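PDB 7BOP: alpha-1,2-mannosyltransferase (Ktr4), putative from Neosartorya fumigata, which belongs to the Ktr family of fungal glycosyltransferases, has a GT-A-type fold, and is modelled here with GDP and a manganese ion. Local coordinates for residues A[140-145]-A[308-313]; A[216-221]-A[282-287]; A[222-227]-A[276-281]. All blocks are in the same frame, centred on the assembly; numbering follows the deposited sequence.

Contact 1. Residues A[140-145]-A[308-313]; sequences EWINME and GFFYER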
loop_
_atom_site.group_PDB
_atom_site.type_symbol
_atom_site.label_atom_id
_atom_site.label_comp_id
_atom_site.label_asym_id
_atom_site.label_seq_id
_atom_site.Cartn_x
_atom_site.Cartn_y
_atom_site.Cartn_z
ATOM N N GLU A 140 21.998 4.948 -13.343
ATOM C CA GLU A 140 23.280 4.705 -14.035
ATOM C C GLU A 140 24.199 3.707 -13.329
ATOM O O GLU A 140 24.916 2.953 -13.981
ATOM C CB GLU A 140 24.039 6.032 -14.233
ATOM C CG GLU A 140 24.561 6.655 -12.933
ATOM C CD GLU A 140 24.997 8.108 -13.056
ATOM O OE1 GLU A 140 24.718 8.763 -14.088
ATOM O OE2 GLU A 140 25.625 8.603 -12.095
ATOM N N TRP A 141 24.174 3.712 -11.997
ATOM C CA TRP A 141 25.063 2.859 -11.207
ATOM C C TRP A 141 24.671 1.377 -11.143
ATOM O O TRP A 141 25.434 0.582 -10.606
ATOM C CB TRP A 141 25.239 3.410 -9.790
ATOM C CG TRP A 141 23.975 3.523 -8.983
ATOM C CD1 TRP A 141 23.367 2.539 -8.269
ATOM C CD2 TRP A 141 23.191 4.705 -8.791
ATOM N NE1 TRP A 141 22.240 3.027 -7.652
ATOM C CE2 TRP A 141 22.110 4.357 -7.953
ATOM C CE3 TRP A 141 23.291 6.027 -9.257
ATOM C CZ2 TRP A 141 21.131 5.278 -7.570
ATOM C CZ3 TRP A 141 22.324 6.945 -8.872
ATOM C CH2 TRP A 141 21.252 6.562 -8.038
ATOM N N ILE A 142 23.496 1.010 -11.666
ATOM C CA ILE A 142 23.045 -0.381 -11.640
ATOM C C ILE A 142 23.661 -1.102 -12.824
ATOM O O ILE A 142 23.493 -0.674 -13.968
ATOM C CB ILE A 142 21.504 -0.503 -11.706
ATOM C CG1 ILE A 142 20.850 0.178 -10.488
ATOM C CG2 ILE A 142 21.064 -1.968 -11.834
ATOM C CD1 ILE A 142 21.234 -0.377 -9.133
ATOM N N ASN A 143 24.362 -2.196 -12.544
ATOM C CA ASN A 143 24.941 -3.036 -13.587
ATOM C C ASN A 143 23.890 -4.045 -14.055
ATOM O O ASN A 143 23.433 -4.881 -13.268
ATOM C CB ASN A 143 26.179 -3.751 -13.048
ATOM C CG ASN A 143 26.906 -4.546 -14.114
ATOM O OD1 ASN A 143 26.477 -5.634 -14.501
ATOM N ND2 ASN A 143 28.013 -4.005 -14.594
ATOM N N MET A 144 23.529 -3.987 -15.333
ATOM C CA MET A 144 22.465 -4.838 -15.863
ATOM C C MET A 144 22.846 -6.314 -15.970
ATOM O O MET A 144 21.956 -7.159 -15.905
ATOM C CB MET A 144 21.934 -4.312 -17.209
ATOM C CG MET A 144 21.297 -2.929 -17.131
ATOM S SD MET A 144 20.053 -2.769 -15.819
ATOM C CE MET A 144 18.808 -3.861 -16.490
ATOM N N GLU A 145 24.136 -6.636 -16.135
ATOM C CA GLU A 145 24.575 -8.046 -16.081
ATOM C C GLU A 145 24.401 -8.660 -14.690
ATOM O O GLU A 145 23.975 -9.809 -14.571
ATOM C CB GLU A 145 26.025 -8.240 -16.550
ATOM C CG GLU A 145 26.122 -8.710 -17.990
ATOM C CD GLU A 145 27.554 -8.805 -18.499
ATOM O OE1 GLU A 145 28.431 -9.323 -17.765
ATOM O OE2 GLU A 145 27.794 -8.364 -19.647
ATOM N N GLY A 308 19.465 -2.877 -4.132
ATOM C CA GLY A 308 18.538 -3.960 -3.860
ATOM C C GLY A 308 17.178 -3.918 -4.534
ATOM O O GLY A 308 16.521 -4.955 -4.616
ATOM N N PHE A 309 16.751 -2.760 -5.044
ATOM C CA PHE A 309 15.577 -2.729 -5.930
ATOM C C PHE A 309 15.775 -3.548 -7.203
ATOM O O PHE A 309 14.792 -4.027 -7.785
ATOM C CB PHE A 309 15.157 -1.288 -6.288
ATOM C CG PHE A 309 14.541 -0.542 -5.137
ATOM C CD1 PHE A 309 13.351 -0.985 -4.566
ATOM C CD2 PHE A 309 15.152 0.595 -4.608
ATOM C CE1 PHE A 309 12.787 -0.313 -3.487
ATOM C CE2 PHE A 309 14.585 1.273 -3.536
ATOM C CZ PHE A 309 13.409 0.820 -2.969
ATOM N N PHE A 310 17.031 -3.695 -7.637
ATOM C CA PHE A 310 17.364 -4.453 -8.847
ATOM C C PHE A 310 18.097 -5.748 -8.586
ATOM O O PHE A 310 17.752 -6.755 -9.195
ATOM C CB PHE A 310 18.130 -3.561 -9.824
ATOM C CG PHE A 310 17.314 -2.409 -10.282
ATOM C CD1 PHE A 310 16.374 -2.584 -11.285
ATOM C CD2 PHE A 310 17.387 -1.191 -9.635
ATOM C CE1 PHE A 310 15.559 -1.539 -11.678
ATOM C CE2 PHE A 310 16.589 -0.136 -10.032
ATOM C CZ PHE A 310 15.664 -0.312 -11.049
ATOM N N TYR A 311 19.089 -5.743 -7.698
ATOM C CA TYR A 311 19.844 -6.975 -7.392
ATOM C C TYR A 311 19.075 -7.932 -6.494
ATOM O O TYR A 311 19.370 -9.132 -6.450
ATOM C CB TYR A 311 21.215 -6.654 -6.790
ATOM C CG TYR A 311 22.040 -5.666 -7.603
ATOM C CD1 TYR A 311 22.094 -5.739 -9.002
ATOM C CD2 TYR A 311 22.776 -4.664 -6.970
ATOM C CE1 TYR A 311 22.856 -4.840 -9.745
ATOM C CE2 TYR A 311 23.541 -3.760 -7.704
ATOM C CZ TYR A 311 23.575 -3.849 -9.087
ATOM O OH TYR A 311 24.329 -2.958 -9.806
ATOM N N GLU A 312 18.099 -7.398 -5.763
ATOM C CA GLU A 312 17.114 -8.213 -5.070
ATOM C C GLU A 312 15.777 -7.768 -5.642
ATOM O O GLU A 312 15.769 -7.160 -6.711
ATOM C CB GLU A 312 17.260 -8.049 -3.550
ATOM C CG GLU A 312 18.556 -8.668 -3.060
ATOM C CD GLU A 312 18.878 -8.402 -1.601
ATOM O OE1 GLU A 312 17.970 -8.141 -0.774
ATOM O OE2 GLU A 312 20.077 -8.488 -1.262
ATOM N N ARG A 313 14.658 -8.054 -4.979
ATOM C CA ARG A 313 13.361 -7.604 -5.484
ATOM C C ARG A 313 12.609 -6.922 -4.352
ATOM O O ARG A 313 11.493 -7.307 -3.998
ATOM C CB ARG A 313 12.571 -8.779 -6.073
ATOM C CG ARG A 313 11.439 -8.360 -7.009
ATOM C CD ARG A 313 10.153 -9.119 -6.736
ATOM N NE ARG A 313 9.609 -8.778 -5.418
ATOM C CZ ARG A 313 8.442 -9.193 -4.934
ATOM N NH1 ARG A 313 7.642 -9.977 -5.650
ATOM N NH2 ARG A 313 8.075 -8.807 -3.718
HETATM O O HOH W 1 25.705 -1.182 -8.507
#
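I142 and F310 are the residues whose CA atoms come nearest, 7.5 Å apart, where the turn leading into helix 144-157 passes the short, weakly bonded helix near 308-311. The one direct hydrogen bond between the segments uses a side chain: N143 N donates to Y311 OH over 2.8 Å, almost straight at 167°, the donor lying in the tyrosine ring plane at its edge. A water in the same plane also meets Y311 OH, at 2.6 Å, and donates to W141 O, so the hydroxyl ties two successive peptides to the second helix. I142 is directed into this second segment and divides its branches. Its CG1 lies 3.8 Å from F310 CD2, the two side chains crossing near a right angle. With CG1 beside the backbone N (chi1 -62°), CG2 is anti to the backbone N and sits between F310 CB, 3.9 Å away, and Y311 CE1, 4.0 Å away; the isoleucine and tyrosine slide past each other in opposite directions. N143 holds the N-cap position, its OD1 accepting L146 N, so the residue that caps the start of helix 144-157 is gripped at its own NH by Y311. Around this junction, F310 packs against F147 of that helix, R172 of helix 165-177 and P139, Y311 leans on L146, and W141 NE1 reaches D304 O on helix 294-306.

Contact 2. Residues A[216-221]-A[282-287]; sequences LTYGFT and NFEIGD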
loop_
_atom_site.group_PDB
_atom_site.type_symbol
_atom_site.label_atom_id
_atom_site.label_comp_id
_atom_site.label_asym_id
_atom_site.label_seq_id
_atom_site.Cartn_x
_atom_site.Cartn_y
_atom_site.Cartn_z
ATOM N N LEU A 216 -3.128 12.198 10.105
ATOM C CA LEU A 216 -2.702 10.831 9.859
ATOM C C LEU A 216 -1.745 10.762 8.682
ATOM O O LEU A 216 -1.819 11.550 7.729
ATOM C CB LEU A 216 -3.901 9.903 9.658
ATOM C CG LEU A 216 -4.894 9.856 10.824
ATOM C CD1 LEU A 216 -5.989 8.841 10.542
ATOM C CD2 LEU A 216 -4.247 9.566 12.173
ATOM N N THR A 217 -0.831 9.798 8.774
ATOM C CA THR A 217 0.232 9.617 7.818
ATOM C C THR A 217 -0.118 8.547 6.792
ATOM O O THR A 217 0.231 8.681 5.630
ATOM C CB THR A 217 1.535 9.245 8.560
ATOM O OG1 THR A 217 1.858 10.300 9.465
ATOM C CG2 THR A 217 2.687 9.009 7.618
ATOM N N TYR A 218 -0.792 7.482 7.217
ATOM C CA TYR A 218 -0.944 6.310 6.359
ATOM C C TYR A 218 -2.077 5.442 6.818
ATOM O O TYR A 218 -2.317 5.309 8.018
ATOM C CB TYR A 218 0.353 5.513 6.404
ATOM C CG TYR A 218 0.504 4.369 5.441
ATOM C CD1 TYR A 218 1.014 4.571 4.164
ATOM C CD2 TYR A 218 0.220 3.061 5.839
ATOM C CE1 TYR A 218 1.222 3.511 3.303
ATOM C CE2 TYR A 218 0.423 1.988 4.985
ATOM C CZ TYR A 218 0.920 2.210 3.719
ATOM O OH TYR A 218 1.124 1.129 2.884
ATOM N N GLY A 219 -2.771 4.854 5.853
ATOM C CA GLY A 219 -3.842 3.924 6.111
ATOM C C GLY A 219 -3.692 2.658 5.292
ATOM O O GLY A 219 -3.320 2.715 4.115
ATOM N N PHE A 220 -3.991 1.524 5.925
ATOM C CA PHE A 220 -3.905 0.203 5.294
ATOM C C PHE A 220 -5.150 -0.636 5.573
ATOM O O PHE A 220 -5.924 -0.330 6.472
ATOM C CB PHE A 220 -2.659 -0.533 5.805
ATOM C CG PHE A 220 -2.776 -1.040 7.214
ATOM C CD1 PHE A 220 -2.558 -0.191 8.291
ATOM C CD2 PHE A 220 -3.089 -2.376 7.471
ATOM C CE1 PHE A 220 -2.653 -0.649 9.596
ATOM C CE2 PHE A 220 -3.198 -2.841 8.780
ATOM C CZ PHE A 220 -2.980 -1.976 9.846
ATOM N N THR A 221 -5.323 -1.709 4.807
ATOM C CA THR A 221 -6.381 -2.699 5.076
ATOM C C THR A 221 -5.868 -4.096 5.419
ATOM O O THR A 221 -6.516 -4.788 6.188
ATOM C CB THR A 221 -7.338 -2.846 3.878
ATOM O OG1 THR A 221 -6.569 -3.041 2.693
ATOM C CG2 THR A 221 -8.199 -1.599 3.723
ATOM N N ASN A 282 -0.739 -2.521 -2.366
ATOM C CA ASN A 282 -1.706 -2.364 -3.465
ATOM C C ASN A 282 -2.883 -1.444 -3.075
ATOM O O ASN A 282 -3.439 -0.753 -3.929
ATOM C CB ASN A 282 -2.198 -3.704 -4.014
ATOM C CG ASN A 282 -2.657 -4.655 -2.934
ATOM O OD1 ASN A 282 -3.688 -4.460 -2.296
ATOM N ND2 ASN A 282 -1.888 -5.710 -2.742
ATOM N N PHE A 283 -3.234 -1.444 -1.786
ATOM C CA PHE A 283 -4.099 -0.431 -1.168
ATOM C C PHE A 283 -3.240 0.461 -0.285
ATOM O O PHE A 283 -2.506 -0.053 0.573
ATOM C CB PHE A 283 -5.168 -1.093 -0.277
ATOM C CG PHE A 283 -5.969 -0.113 0.555
ATOM C CD1 PHE A 283 -5.472 0.379 1.764
ATOM C CD2 PHE A 283 -7.214 0.332 0.123
ATOM C CE1 PHE A 283 -6.190 1.289 2.519
ATOM C CE2 PHE A 283 -7.942 1.243 0.880
ATOM C CZ PHE A 283 -7.428 1.723 2.078
ATOM N N GLU A 284 -3.361 1.778 -0.457
ATOM C CA GLU A 284 -2.746 2.756 0.445
ATOM C C GLU A 284 -3.555 4.031 0.412
ATOM O O GLU A 284 -3.977 4.459 -0.668
ATOM C CB GLU A 284 -1.320 3.132 0.023
ATOM C CG GLU A 284 -0.306 2.017 0.099
ATOM C CD GLU A 284 1.132 2.488 -0.054
ATOM O OE1 GLU A 284 2.011 1.857 0.579
ATOM O OE2 GLU A 284 1.397 3.483 -0.780
ATOM N N ILE A 285 -3.763 4.623 1.583
ATOM C CA ILE A 285 -4.187 6.017 1.686
ATOM C C ILE A 285 -3.095 6.701 2.491
ATOM O O ILE A 285 -2.859 6.331 3.639
ATOM C CB ILE A 285 -5.564 6.166 2.342
ATOM C CG1 ILE A 285 -6.633 5.469 1.483
ATOM C CG2 ILE A 285 -5.896 7.648 2.521
ATOM C CD1 ILE A 285 -8.005 5.358 2.123
ATOM N N GLY A 286 -2.406 7.675 1.894
ATOM C CA GLY A 286 -1.210 8.214 2.524
ATOM C C GLY A 286 -0.989 9.702 2.378
ATOM O O GLY A 286 -1.556 10.343 1.496
ATOM N N ASP A 287 -0.132 10.211 3.253
ATOM C CA ASP A 287 0.335 11.597 3.251
ATOM C C ASP A 287 1.617 11.663 2.423
ATOM O O ASP A 287 2.683 11.207 2.863
ATOM C CB ASP A 287 0.576 12.016 4.713
ATOM C CG ASP A 287 1.014 13.470 4.869
ATOM O OD1 ASP A 287 1.354 14.138 3.873
ATOM O OD2 ASP A 287 1.020 13.930 6.026
HETATM O O HOH W 2 -1.434 14.178 7.409
HETATM O O HOH W 3 2.224 12.712 8.029
HETATM O O HOH W 4 -1.036 -0.765 2.716
HETATM O O HOH W 5 -4.378 -4.416 0.814
#
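L216 meets D287 through a water that donates to L216 O and D287 OD2. T217 OG1 binds a second water, which also donates to D287 OD2, while D287 OD1 caps D289 N at the start of helix 288-292. T217 O accepts D287 N (2.9 Å), opening the antiparallel pairing in which strands 218-220 and 284-287 run at 172°. Y218 faces G286 as a non-hydrogen-bonded pair with CA atoms only 4.3 Å apart. With its CG anti to the backbone N (chi1 -171°), Y218 OH donates to E284 OE1, 2.6 Å away, which lies in the ring plane at its edge; another water donates to Y218 OH and F283 O. The hydroxyl comes from above the carboxylate, whose plane is 84° from the ring. G219 and I285 form a hydrogen-bonded pair: G219 N reaches I285 O at 2.7 Å, and I285 N returns to G219 O at 3.2 Å. F220 projects to the same side as Y218 and stacks on W335; T221, on the opposite side, places CG2 over the centre of the F283 ring, 3.7 Å from its centroid, a CH-pi contact. H320 ND1 of helix 316-327 also bonds E284 OE1, and Y190 OH of the neighbouring strand 189-192 bonds OE2. With Y218 OH these fix the carboxylate's rotation: two bonds at OE1 and one at OE2 satisfy a buried acidic group inside the protein.

Contact 3. Residues A[222-227]-A[276-281]; sequences INLFDD and TCHFWS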
loop_
_atom_site.group_PDB
_atom_site.type_symbol
_atom_site.label_atom_id
_atom_site.label_comp_id
_atom_site.label_asym_id
_atom_site.label_seq_id
_atom_site.Cartn_x
_atom_site.Cartn_y
_atom_site.Cartn_z
ATOM N N ILE A 222 -4.737 -4.503 4.841
ATOM C CA ILE A 222 -4.209 -5.876 4.956
ATOM C C ILE A 222 -2.734 -5.817 5.380
ATOM O O ILE A 222 -2.014 -4.895 5.006
ATOM C CB ILE A 222 -4.439 -6.647 3.627
ATOM C CG1 ILE A 222 -5.950 -6.826 3.398
ATOM C CG2 ILE A 222 -3.742 -8.011 3.613
ATOM C CD1 ILE A 222 -6.347 -7.461 2.065
ATOM N N ASN A 223 -2.307 -6.781 6.197
ATOM C CA ASN A 223 -0.956 -6.799 6.774
ATOM C C ASN A 223 -0.436 -8.232 6.639
ATOM O O ASN A 223 -1.007 -9.150 7.226
ATOM C CB ASN A 223 -1.015 -6.361 8.239
ATOM C CG ASN A 223 0.346 -5.979 8.813
ATOM O OD1 ASN A 223 1.293 -6.774 8.817
ATOM N ND2 ASN A 223 0.445 -4.751 9.316
ATOM N N LEU A 224 0.623 -8.416 5.853
ATOM C CA LEU A 224 1.087 -9.741 5.428
ATOM C C LEU A 224 2.558 -9.975 5.708
ATOM O O LEU A 224 3.347 -9.038 5.777
ATOM C CB LEU A 224 0.929 -9.895 3.909
ATOM C CG LEU A 224 -0.430 -9.729 3.237
ATOM C CD1 LEU A 224 -0.283 -9.980 1.749
ATOM C CD2 LEU A 224 -1.444 -10.696 3.803
ATOM N N PHE A 225 2.926 -11.254 5.794
ATOM C CA PHE A 225 4.317 -11.679 5.639
ATOM C C PHE A 225 4.738 -11.566 4.163
ATOM O O PHE A 225 3.903 -11.647 3.252
ATOM C CB PHE A 225 4.497 -13.127 6.139
ATOM C CG PHE A 225 4.391 -13.256 7.625
ATOM C CD1 PHE A 225 5.511 -13.098 8.424
ATOM C CD2 PHE A 225 3.172 -13.496 8.236
ATOM C CE1 PHE A 225 5.424 -13.198 9.809
ATOM C CE2 PHE A 225 3.071 -13.590 9.618
ATOM C CZ PHE A 225 4.198 -13.442 10.406
ATOM N N ASP A 226 6.024 -11.349 3.936
ATOM C CA ASP A 226 6.595 -11.348 2.590
ATOM C C ASP A 226 7.461 -12.584 2.393
ATOM O O ASP A 226 7.723 -13.341 3.334
ATOM C CB ASP A 226 7.426 -10.087 2.339
ATOM C CG ASP A 226 7.336 -9.589 0.891
ATOM O OD1 ASP A 226 7.028 -10.391 -0.018
ATOM O OD2 ASP A 226 7.578 -8.388 0.670
ATOM N N ASP A 227 7.897 -12.768 1.161
ATOM C CA ASP A 227 8.896 -13.770 0.820
ATOM C C ASP A 227 10.296 -13.250 1.204
ATOM O O ASP A 227 10.783 -12.306 0.583
ATOM C CB ASP A 227 8.818 -14.047 -0.683
ATOM C CG ASP A 227 9.810 -15.101 -1.148
ATOM O OD1 ASP A 227 10.564 -15.659 -0.327
ATOM O OD2 ASP A 227 9.845 -15.354 -2.364
ATOM N N THR A 276 9.530 -9.436 7.903
ATOM C CA THR A 276 8.984 -9.410 6.533
ATOM C C THR A 276 7.554 -8.878 6.479
ATOM O O THR A 276 6.997 -8.733 5.389
ATOM C CB THR A 276 9.048 -10.760 5.775
ATOM O OG1 THR A 276 7.992 -11.625 6.222
ATOM C CG2 THR A 276 10.422 -11.417 5.908
ATOM N N CYS A 277 6.973 -8.552 7.631
ATOM C CA CYS A 277 5.606 -8.072 7.675
ATOM C C CYS A 277 5.512 -6.667 7.090
ATOM O O CYS A 277 6.410 -5.833 7.260
ATOM C CB CYS A 277 5.047 -8.098 9.090
ATOM S SG CYS A 277 4.881 -9.789 9.689
ATOM N N HIS A 278 4.421 -6.433 6.377
ATOM C CA HIS A 278 4.252 -5.200 5.659
ATOM C C HIS A 278 2.787 -4.913 5.465
ATOM O O HIS A 278 1.948 -5.825 5.409
ATOM C CB HIS A 278 4.968 -5.281 4.303
ATOM C CG HIS A 278 4.489 -6.394 3.419
ATOM N ND1 HIS A 278 5.000 -7.674 3.490
ATOM C CD2 HIS A 278 3.562 -6.416 2.431
ATOM C CE1 HIS A 278 4.404 -8.433 2.588
ATOM N NE2 HIS A 278 3.532 -7.693 1.930
ATOM N N PHE A 279 2.494 -3.627 5.357
ATOM C CA PHE A 279 1.185 -3.157 4.939
ATOM C C PHE A 279 1.089 -3.503 3.466
ATOM O O PHE A 279 2.049 -3.304 2.719
ATOM C CB PHE A 279 1.088 -1.650 5.136
ATOM C CG PHE A 279 1.403 -1.205 6.540
ATOM C CD1 PHE A 279 0.604 -1.606 7.604
ATOM C CD2 PHE A 279 2.490 -0.381 6.794
ATOM C CE1 PHE A 279 0.887 -1.195 8.896
ATOM C CE2 PHE A 279 2.778 0.033 8.079
ATOM C CZ PHE A 279 1.975 -0.366 9.132
ATOM N N TRP A 280 -0.040 -4.052 3.040
ATOM C CA TRP A 280 -0.122 -4.585 1.691
ATOM C C TRP A 280 -0.446 -3.446 0.726
ATOM O O TRP A 280 -1.605 -3.084 0.529
ATOM C CB TRP A 280 -1.132 -5.731 1.595
ATOM C CG TRP A 280 -0.860 -6.673 0.467
ATOM C CD1 TRP A 280 0.353 -6.942 -0.109
ATOM C CD2 TRP A 280 -1.805 -7.515 -0.192
ATOM N NE1 TRP A 280 0.220 -7.873 -1.092
ATOM C CE2 TRP A 280 -1.092 -8.256 -1.168
ATOM C CE3 TRP A 280 -3.179 -7.705 -0.073
ATOM C CZ2 TRP A 280 -1.713 -9.175 -2.017
ATOM C CZ3 TRP A 280 -3.801 -8.629 -0.915
ATOM C CH2 TRP A 280 -3.066 -9.346 -1.876
ATOM N N SER A 281 0.615 -2.920 0.122
ATOM C CA SER A 281 0.614 -1.602 -0.517
ATOM C C SER A 281 -0.218 -1.438 -1.792
ATOM O O SER A 281 -0.355 -0.309 -2.276
ATOM C CB SER A 281 2.048 -1.185 -0.814
ATOM O OG SER A 281 2.591 -2.009 -1.828
HETATM O O HOH W 6 -3.281 -2.615 2.881
#
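C277 SG, already bound in a disulfide to C375, rests over one face of the F225 ring, 3.7 Å from its centroid and offset toward the rim, a sulfur-aromatic contact on a ring that also makes a cation-pi contact with R264. Just beyond, T276 OG1 accepts D226 N at 3.0 Å. The backbones between are antiparallel: L224 and H278 form a hydrogen-bonded pair, with N-to-O distances of 2.9 Å both from L224 N to H278 O and from H278 N to L224 O, and W280 N adds a bond to I222 O. This extends the pairing of strand 218-224 within the mixed sheet of the GT-A fold. H278, its CG between the backbone N and the carbonyl carbon (chi1 59°), turns back so that ND1 donates to T276 O at 3.0 Å, in the ring plane, while L224 O lies over a face of the imidazole. L224 CD1 sits squarely above the five-membered ring of W280, 3.4 Å from its centroid, and I222 CG2 lies 3.7 Å from W280 CE3. H278 NE2 and W280 NE1 both hydrogen-bond a glycerol molecule, probably from the crystallisation liquor.

In the fold
Along the chain the contacts are nested: contact 3 closes within the loop of contact 2, and contact 2 within that of contact 1. Contacts 2 and 3 share strand 218-224, which meets strand 284-287 and then strand 278-279; their centres lie about 13 Å apart, and F220 packs on F279. Contact 1, centred about 28 Å from contact 2 and about 23 Å from contact 3, joins helical elements toward the periphery; it touches contact 3 only loosely, R313 NH2 lying 4.2 Å from D226 OD1. The side chains of W280 and F283 are about 6 Å and 10 Å from GDP, placing this end of the sheet near the nucleotide site, though neither residue lines it.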